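Local coordinates for protein probable nitrite reductase [nad(p)h] small subunit NIRD (Mycobacterium tuberculosis, PDB 4AIV) that serves as the small subunit of an NADH-dependent nitrite reductase, where it is probably required for the reduction of nitrite to ammonium, at residues A[11-16]-A[35-40]; A[66-71]-A[80-85]; A[104-107]-A[111-114]. All coordinates share one frame; numbering follows the deposited sequence.

Contact 1: residues A[11-16]-A[35-40]; sequences TTACAY and VALFRL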
loop_
_atom_site.group_PDB
_atom_site.type_symbol
_atom_site.label_atom_id
_atom_site.label_comp_id
_atom_site.label_asym_id
_atom_site.label_seq_id
_atom_site.Cartn_x
_atom_site.Cartn_y
_atom_site.Cartn_z
ATOM N N THR A 11 8.830 -9.235 4.284
ATOM C CA THR A 11 7.757 -9.988 4.904
ATOM C C THR A 11 6.902 -10.582 3.794
ATOM O O THR A 11 6.455 -9.869 2.892
ATOM C CB THR A 11 6.879 -9.086 5.800
ATOM O OG1 THR A 11 7.658 -8.599 6.900
ATOM C CG2 THR A 11 5.678 -9.854 6.343
ATOM N N THR A 12 6.672 -11.889 3.853
ATOM C CA THR A 12 5.820 -12.551 2.870
ATOM C C THR A 12 4.358 -12.315 3.223
ATOM O O THR A 12 3.915 -12.682 4.312
ATOM C CB THR A 12 6.123 -14.067 2.809
ATOM O OG1 THR A 12 7.455 -14.250 2.332
ATOM C CG2 THR A 12 5.161 -14.793 1.876
ATOM N N ALA A 13 3.617 -11.679 2.314
ATOM C CA ALA A 13 2.210 -11.367 2.556
ATOM C C ALA A 13 1.302 -12.557 2.263
ATOM O O ALA A 13 0.608 -13.061 3.150
ATOM C CB ALA A 13 1.765 -10.135 1.724
ATOM N N CYS A 14 1.294 -13.000 1.010
ATOM C CA CYS A 14 0.371 -14.053 0.592
ATOM C C CYS A 14 0.699 -14.537 -0.798
ATOM O O CYS A 14 1.600 -14.000 -1.447
ATOM C CB CYS A 14 -1.077 -13.538 0.599
ATOM S SG CYS A 14 -1.436 -12.112 -0.491
ATOM N N ALA A 15 -0.047 -15.547 -1.247
ATOM C CA ALA A 15 0.017 -15.998 -2.633
ATOM C C ALA A 15 -0.590 -14.922 -3.526
ATOM O O ALA A 15 -1.595 -14.299 -3.171
ATOM C CB ALA A 15 -0.728 -17.322 -2.811
ATOM N N TYR A 16 0.037 -14.698 -4.679
ATOM C CA TYR A 16 -0.420 -13.692 -5.627
ATOM C C TYR A 16 -1.879 -13.890 -6.008
ATOM O O TYR A 16 -2.659 -12.933 -6.035
ATOM C CB TYR A 16 0.441 -13.729 -6.887
ATOM C CG TYR A 16 0.120 -12.638 -7.890
ATOM C CD1 TYR A 16 0.466 -11.314 -7.638
ATOM C CD2 TYR A 16 -0.517 -12.934 -9.092
ATOM C CE1 TYR A 16 0.188 -10.304 -8.560
ATOM C CE2 TYR A 16 -0.804 -11.931 -10.015
ATOM C CZ TYR A 16 -0.445 -10.620 -9.744
ATOM O OH TYR A 16 -0.720 -9.618 -10.654
ATOM N N VAL A 35 0.797 -2.085 7.121
ATOM C CA VAL A 35 0.866 -1.768 5.707
ATOM C C VAL A 35 -0.470 -2.050 5.010
ATOM O O VAL A 35 -1.133 -3.036 5.324
ATOM C CB VAL A 35 1.993 -2.615 5.081
ATOM C CG1 VAL A 35 1.723 -2.905 3.630
ATOM C CG2 VAL A 35 3.338 -1.920 5.293
ATOM N N ALA A 36 -0.880 -1.164 4.101
ATOM C CA ALA A 36 -2.024 -1.445 3.236
ATOM C C ALA A 36 -1.488 -1.948 1.893
ATOM O O ALA A 36 -0.780 -1.213 1.184
ATOM C CB ALA A 36 -2.877 -0.192 3.039
ATOM N N LEU A 37 -1.816 -3.192 1.557
ATOM C CA LEU A 37 -1.324 -3.831 0.336
ATOM C C LEU A 37 -2.434 -3.970 -0.704
ATOM O O LEU A 37 -3.521 -4.460 -0.393
ATOM C CB LEU A 37 -0.754 -5.218 0.661
ATOM C CG LEU A 37 -0.279 -6.081 -0.526
ATOM C CD1 LEU A 37 0.984 -5.493 -1.213
ATOM C CD2 LEU A 37 -0.039 -7.529 -0.085
ATOM N N PHE A 38 -2.151 -3.548 -1.935
ATOM C CA PHE A 38 -3.115 -3.615 -3.031
ATOM C C PHE A 38 -2.487 -4.257 -4.278
ATOM O O PHE A 38 -1.350 -3.951 -4.635
ATOM C CB PHE A 38 -3.563 -2.203 -3.433
ATOM C CG PHE A 38 -4.145 -1.383 -2.305
ATOM C CD1 PHE A 38 -3.321 -0.629 -1.474
ATOM C CD2 PHE A 38 -5.518 -1.345 -2.096
ATOM C CE1 PHE A 38 -3.863 0.148 -0.453
ATOM C CE2 PHE A 38 -6.069 -0.572 -1.068
ATOM C CZ PHE A 38 -5.239 0.167 -0.247
ATOM N N ARG A 39 -3.243 -5.116 -4.954
ATOM C CA ARG A 39 -2.906 -5.542 -6.313
ATOM C C ARG A 39 -3.785 -4.764 -7.309
ATOM O O ARG A 39 -4.988 -4.597 -7.090
ATOM C CB ARG A 39 -3.111 -7.052 -6.460
ATOM C CG ARG A 39 -3.263 -7.564 -7.889
ATOM C CD ARG A 39 -3.406 -9.088 -7.893
ATOM N NE ARG A 39 -3.727 -9.613 -9.218
ATOM C CZ ARG A 39 -3.934 -10.899 -9.488
ATOM N NH1 ARG A 39 -3.849 -11.813 -8.526
ATOM N NH2 ARG A 39 -4.222 -11.271 -10.727
ATOM N N LEU A 40 -3.187 -4.269 -8.391
ATOM C CA LEU A 40 -3.942 -3.518 -9.397
ATOM C C LEU A 40 -4.224 -4.367 -10.636
ATOM O O LEU A 40 -3.646 -5.442 -10.806
ATOM C CB LEU A 40 -3.183 -2.252 -9.808
ATOM C CG LEU A 40 -2.715 -1.329 -8.676
ATOM C CD1 LEU A 40 -2.083 -0.066 -9.241
ATOM C CD2 LEU A 40 -3.868 -0.974 -7.729
#
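The phenol ring of Tyr16 carries the guanidinium of Arg39 flat on one face, the two planes tilted by only 15° and their centres 3.9 Å apart. Val105 of the neighbouring hairpin packs from the opposite side, at the rim near Tyr16 CD1. The stack is offset: Tyr16 CE2 sits over the middle of the guanidinium, 3.3 Å from Arg39 CZ, while Arg39 NH1 hangs over the rim of the ring, near the CD2-CE2 bond. Arg39 CD adds an off-centre CH-pi contact, 4.2 Å from the ring centroid. The two side chains cross at about a right angle. Arg39 reaches this position fully stretched, with CG opposite the backbone N (chi1 160°) and every later torsion extended. At the far end NH1 also meets the backbone O of Tyr16 at 3.0 Å, a weak, strongly bent bond (124° at the hydrogen). Tyr16 OH lies 3.3 Å from Arg39 NE at a poor angle; its hydrogen bond goes instead to the carbonyl of Gly43, which tethers the outer end of the ring. Elsewhere the contact is apolar: Ala13 CB meets the CD2 branch of Leu37 at 3.6 Å. Leu37 is buried and also packs on Ile111, Val113, Val25 and Val27. Ala13 and Cys14 both face Ile111, a classic beta bulge in strand 7-15 just ahead of the stacked Tyr16. Strands 7-15 and 34-39 are not neighbours in the six-stranded antiparallel sheet, so their side chains meet over one of its faces, consistent with the strongly curved, barrel-like fold of Rieske-like domains.

Contact 2: residues A[66-71]-A[80-85]; sequences GDRGGR and KQAFAL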
loop_
_atom_site.group_PDB
_atom_site.type_symbol
_atom_site.label_atom_id
_atom_site.label_comp_id
_atom_site.label_asym_id
_atom_site.label_seq_id
_atom_site.Cartn_x
_atom_site.Cartn_y
_atom_site.Cartn_z
ATOM N N GLY A 66 -8.325 3.894 -7.142
ATOM C CA GLY A 66 -8.764 4.596 -8.333
ATOM C C GLY A 66 -7.625 5.234 -9.101
ATOM O O GLY A 66 -6.448 4.919 -8.883
ATOM N N ASP A 67 -7.983 6.134 -10.009
ATOM C CA ASP A 67 -7.009 6.880 -10.794
ATOM C C ASP A 67 -7.235 8.385 -10.687
ATOM O O ASP A 67 -8.369 8.862 -10.566
ATOM C CB ASP A 67 -7.071 6.463 -12.261
ATOM C CG ASP A 67 -6.439 5.113 -12.506
ATOM O OD1 ASP A 67 -5.312 4.884 -12.014
ATOM O OD2 ASP A 67 -7.071 4.282 -13.189
ATOM N N ARG A 68 -6.136 9.123 -10.717
ATOM C CA ARG A 68 -6.178 10.577 -10.726
ATOM C C ARG A 68 -5.248 11.004 -11.843
ATOM O O ARG A 68 -4.027 10.913 -11.710
ATOM C CB ARG A 68 -5.715 11.136 -9.379
ATOM C CG ARG A 68 -5.440 12.648 -9.357
ATOM C CD ARG A 68 -6.720 13.468 -9.263
ATOM N NE ARG A 68 -7.549 13.096 -8.115
ATOM C CZ ARG A 68 -7.389 13.572 -6.883
ATOM N NH1 ARG A 68 -6.421 14.441 -6.614
ATOM N NH2 ARG A 68 -8.203 13.171 -5.918
ATOM N N GLY A 69 -5.830 11.434 -12.960
ATOM C CA GLY A 69 -5.046 11.797 -14.125
ATOM C C GLY A 69 -4.132 10.662 -14.552
ATOM O O GLY A 69 -2.964 10.882 -14.893
ATOM N N GLY A 70 -4.665 9.442 -14.509
ATOM C CA GLY A 70 -3.915 8.259 -14.897
ATOM C C GLY A 70 -3.056 7.676 -13.788
ATOM O O GLY A 70 -2.461 6.609 -13.945
ATOM N N ARG A 71 -2.994 8.372 -12.658
ATOM C CA ARG A 71 -2.115 7.967 -11.565
ATOM C C ARG A 71 -2.855 7.119 -10.531
ATOM O O ARG A 71 -3.878 7.542 -9.992
ATOM C CB ARG A 71 -1.519 9.203 -10.904
ATOM C CG ARG A 71 -0.385 8.902 -9.973
ATOM C CD ARG A 71 0.428 10.139 -9.752
ATOM N NE ARG A 71 1.494 9.896 -8.796
ATOM C CZ ARG A 71 2.147 10.861 -8.166
ATOM N NH1 ARG A 71 1.830 12.129 -8.401
ATOM N NH2 ARG A 71 3.103 10.556 -7.299
ATOM N N LYS A 80 -11.999 10.474 2.466
ATOM C CA LYS A 80 -11.970 10.445 1.001
ATOM C C LYS A 80 -10.853 11.292 0.380
ATOM O O LYS A 80 -11.082 12.009 -0.592
ATOM C CB LYS A 80 -13.334 10.844 0.411
ATOM C CG LYS A 80 -14.441 9.806 0.611
ATOM N N GLN A 81 -9.655 11.214 0.947
ATOM C CA GLN A 81 -8.501 11.900 0.369
ATOM C C GLN A 81 -7.635 10.906 -0.407
ATOM O O GLN A 81 -7.454 9.764 0.028
ATOM C CB GLN A 81 -7.708 12.614 1.467
ATOM C CG GLN A 81 -8.529 13.699 2.128
ATOM C CD GLN A 81 -7.906 14.245 3.389
ATOM O OE1 GLN A 81 -7.991 13.627 4.456
ATOM N NE2 GLN A 81 -7.294 15.418 3.284
ATOM N N ALA A 82 -7.124 11.338 -1.560
ATOM C CA ALA A 82 -6.376 10.459 -2.463
ATOM C C ALA A 82 -4.883 10.410 -2.146
ATOM O O ALA A 82 -4.236 11.455 -1.973
ATOM C CB ALA A 82 -6.585 10.887 -3.928
ATOM N N PHE A 83 -4.347 9.191 -2.069
ATOM C CA PHE A 83 -2.918 8.963 -1.877
ATOM C C PHE A 83 -2.357 8.153 -3.051
ATOM O O PHE A 83 -2.854 7.070 -3.358
ATOM C CB PHE A 83 -2.650 8.227 -0.554
ATOM C CG PHE A 83 -3.029 9.025 0.671
ATOM C CD1 PHE A 83 -4.337 9.025 1.135
ATOM C CD2 PHE A 83 -2.079 9.784 1.354
ATOM C CE1 PHE A 83 -4.699 9.761 2.260
ATOM C CE2 PHE A 83 -2.435 10.521 2.481
ATOM C CZ PHE A 83 -3.751 10.506 2.934
ATOM N N ALA A 84 -1.321 8.687 -3.695
ATOM C CA ALA A 84 -0.650 7.998 -4.800
ATOM C C ALA A 84 -0.004 6.695 -4.320
ATOM O O ALA A 84 0.709 6.684 -3.312
ATOM C CB ALA A 84 0.395 8.909 -5.422
ATOM N N LEU A 85 -0.244 5.593 -5.033
ATOM C CA LEU A 85 0.285 4.297 -4.587
ATOM C C LEU A 85 1.784 4.168 -4.868
ATOM O O LEU A 85 2.484 3.370 -4.227
ATOM C CB LEU A 85 -0.517 3.131 -5.199
ATOM C CG LEU A 85 -1.954 2.963 -4.667
ATOM C CD1 LEU A 85 -2.748 1.912 -5.473
ATOM C CD2 LEU A 85 -1.935 2.589 -3.190
#
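Two arginines reach for two alanines here, each guanidinium meeting a methyl group at a different angle. Arg71 lays one face of its guanidinium over Ala84 CB, which sits almost equally far from three of its atoms: 3.7 Å from Arg71 NE, 3.7 Å from NH2 and 3.8 Å from CZ. Arg68 comes to Ala82 CB obliquely and with a single corner, its NH2 at 3.4 Å. The chains that deliver these groups differ as much as the contacts. Both start with CG anti to the backbone N; Arg71 then runs straight to NE, while Arg68 folds at chi2 (79°) and chi3 (55°), which brings its end round to Ala82. Both arginines stand at the ends of a type I' turn, Arg68 to Arg71, closed by two backbone bonds between these residues, Arg68 N to Arg71 O and Arg71 N to Arg68 O, each 2.9 Å. Gly69 and Gly70 fill its corners with positive phi, and the result is a beta hairpin with a two-residue type I' loop. Its strands, 64-68 and 71-75, form a three-stranded antiparallel sheet with 82-84, where 71-75 is the middle strand; this small sheet probably corresponds to the subdomain that carries the cluster in true Rieske proteins. Acidic partners hold the charged ends near the alanines. Arg68 NH1 forms a salt bridge with one oxygen of Asp92, whose other oxygen accepts the backbone N of Ala82, so a single carboxylate ties the arginine to the strand it touches. Arg71 NH2 is bridged by Asp87 and Asp86, just beyond 80-85 in the chain.

Contact 3: residues A[104-107]-A[111-114]; sequences RVTP and IQVA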
loop_
_atom_site.group_PDB
_atom_site.type_symbol
_atom_site.label_atom_id
_atom_site.label_comp_id
_atom_site.label_asym_id
_atom_site.label_seq_id
_atom_site.Cartn_x
_atom_site.Cartn_y
_atom_site.Cartn_z
ATOM N N ARG A 104 6.924 -6.694 -4.004
ATOM C CA ARG A 104 7.269 -7.482 -5.175
ATOM C C ARG A 104 6.454 -8.763 -5.253
ATOM O O ARG A 104 5.850 -9.204 -4.261
ATOM C CB ARG A 104 8.776 -7.811 -5.167
ATOM C CG ARG A 104 9.196 -8.760 -4.052
ATOM C CD ARG A 104 10.682 -9.077 -4.149
ATOM N NE ARG A 104 11.119 -10.028 -3.124
ATOM C CZ ARG A 104 12.394 -10.302 -2.865
ATOM N NH1 ARG A 104 13.353 -9.691 -3.558
ATOM N NH2 ARG A 104 12.709 -11.174 -1.907
ATOM N N VAL A 105 6.422 -9.343 -6.450
ATOM C CA VAL A 105 5.892 -10.685 -6.635
ATOM C C VAL A 105 7.047 -11.557 -7.122
ATOM O O VAL A 105 7.627 -11.291 -8.179
ATOM C CB VAL A 105 4.713 -10.707 -7.644
ATOM C CG1 VAL A 105 4.029 -12.067 -7.647
ATOM C CG2 VAL A 105 3.710 -9.604 -7.314
ATOM N N THR A 106 7.408 -12.569 -6.337
ATOM C CA THR A 106 8.517 -13.454 -6.694
ATOM C C THR A 106 8.139 -14.231 -7.955
ATOM O O THR A 106 6.946 -14.330 -8.282
ATOM C CB THR A 106 8.844 -14.453 -5.553
ATOM O OG1 THR A 106 7.717 -15.305 -5.348
ATOM C CG2 THR A 106 9.178 -13.723 -4.235
ATOM N N PRO A 107 9.138 -14.798 -8.665
ATOM C CA PRO A 107 8.790 -15.564 -9.868
ATOM C C PRO A 107 7.819 -16.702 -9.581
ATOM O O PRO A 107 6.998 -17.039 -10.443
ATOM C CB PRO A 107 10.142 -16.094 -10.338
ATOM C CG PRO A 107 11.098 -15.020 -9.921
ATOM C CD PRO A 107 10.596 -14.586 -8.565
ATOM N N ILE A 111 3.659 -12.757 -2.918
ATOM C CA ILE A 111 3.737 -11.318 -2.702
ATOM C C ILE A 111 4.520 -11.024 -1.427
ATOM O O ILE A 111 4.209 -11.552 -0.357
ATOM C CB ILE A 111 2.342 -10.669 -2.597
ATOM C CG1 ILE A 111 1.541 -10.940 -3.874
ATOM C CG2 ILE A 111 2.477 -9.161 -2.357
ATOM C CD1 ILE A 111 0.099 -10.482 -3.802
ATOM N N GLN A 112 5.552 -10.197 -1.547
ATOM C CA GLN A 112 6.306 -9.764 -0.379
ATOM C C GLN A 112 6.338 -8.255 -0.274
ATOM O O GLN A 112 6.226 -7.547 -1.280
ATOM C CB GLN A 112 7.740 -10.262 -0.454
ATOM C CG GLN A 112 7.876 -11.758 -0.527
ATOM C CD GLN A 112 9.304 -12.177 -0.323
ATOM O OE1 GLN A 112 10.153 -11.961 -1.190
ATOM N NE2 GLN A 112 9.588 -12.764 0.838
ATOM N N VAL A 113 6.516 -7.779 0.953
ATOM C CA VAL A 113 6.640 -6.362 1.234
ATOM C C VAL A 113 7.862 -6.149 2.107
ATOM O O VAL A 113 8.066 -6.873 3.091
ATOM C CB VAL A 113 5.396 -5.823 1.985
ATOM C CG1 VAL A 113 5.574 -4.339 2.303
ATOM C CG2 VAL A 113 4.130 -6.060 1.176
ATOM N N ALA A 114 8.679 -5.162 1.757
ATOM C CA ALA A 114 9.891 -4.904 2.519
ATOM C C ALA A 114 9.762 -3.654 3.366
ATOM O O ALA A 114 8.991 -2.746 3.061
ATOM C CB ALA A 114 11.090 -4.765 1.583
#
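Arg104 lies alongside Gln112, both side chains pointing the same way, and overlaps it from the beta carbon to the polar end. Gln112 OE1 sits at the edge of the guanidinium, only 3° out of its plane, and accepts two hydrogen bonds from the NE-NH2 side of that group: one from Arg104 NE at 2.9 Å and one from Arg104 NH2 at 2.8 Å. The amide plane is turned 20° from the guanidinium, so both donors come in somewhat tilted from the carbonyl plane. Arg104 CG stands between the backbone N and the carbonyl carbon (chi1 68°), and the rest of the chain runs extended beside its partner. The other end of the amide is used as well, Gln112 NE2 being bonded to Thr12 OG1, while Trp10 makes a cation-pi contact with Arg104. Thr106 CG2 approaches the same OE1 from across, at 3.7 Å, while its hydroxyl bonds to Arg110 N. Beneath the side chains the backbones of Arg104 and Gln112 exchange two nearly straight hydrogen bonds, each 2.9 Å between N and O. On the opposite face of the sheet Val105 CG2 rests loosely on Ile111 CG1 at 4.3 Å, and both pack on Val45 and Tyr16. These are the features of an antiparallel beta hairpin, formed by strands 100-105 and 110-117, within the main sheet of the Rieske-like domain: a hydrogen-bonded pair followed by a non-hydrogen-bonded one.

Contacts 1 and 3, about 8 Å apart between centres, share one sheet: strands 7-15 and 110-117 are neighbours, with Ala13 N probably bonded to Ile111 O at 2.7 Å. Tyr16 CD1 meets Val105 CG1 at 3.6 Å, linking the stack of contact 1 to the hairpin of contact 3. Contact 2, in the separate small sheet, lies across the chain's centre, about 19 Å from contact 1 and about 23 Å from contact 3 between centres. It touches contact 1 through Leu85, whose CD1 packs on Leu40 CD2 at 3.8 Å and CD2 on Phe38 CD1 at 3.9 Å, where the ends of the two sheets meet; contacts 2 and 3 stay about 11 Å apart at their nearest atoms.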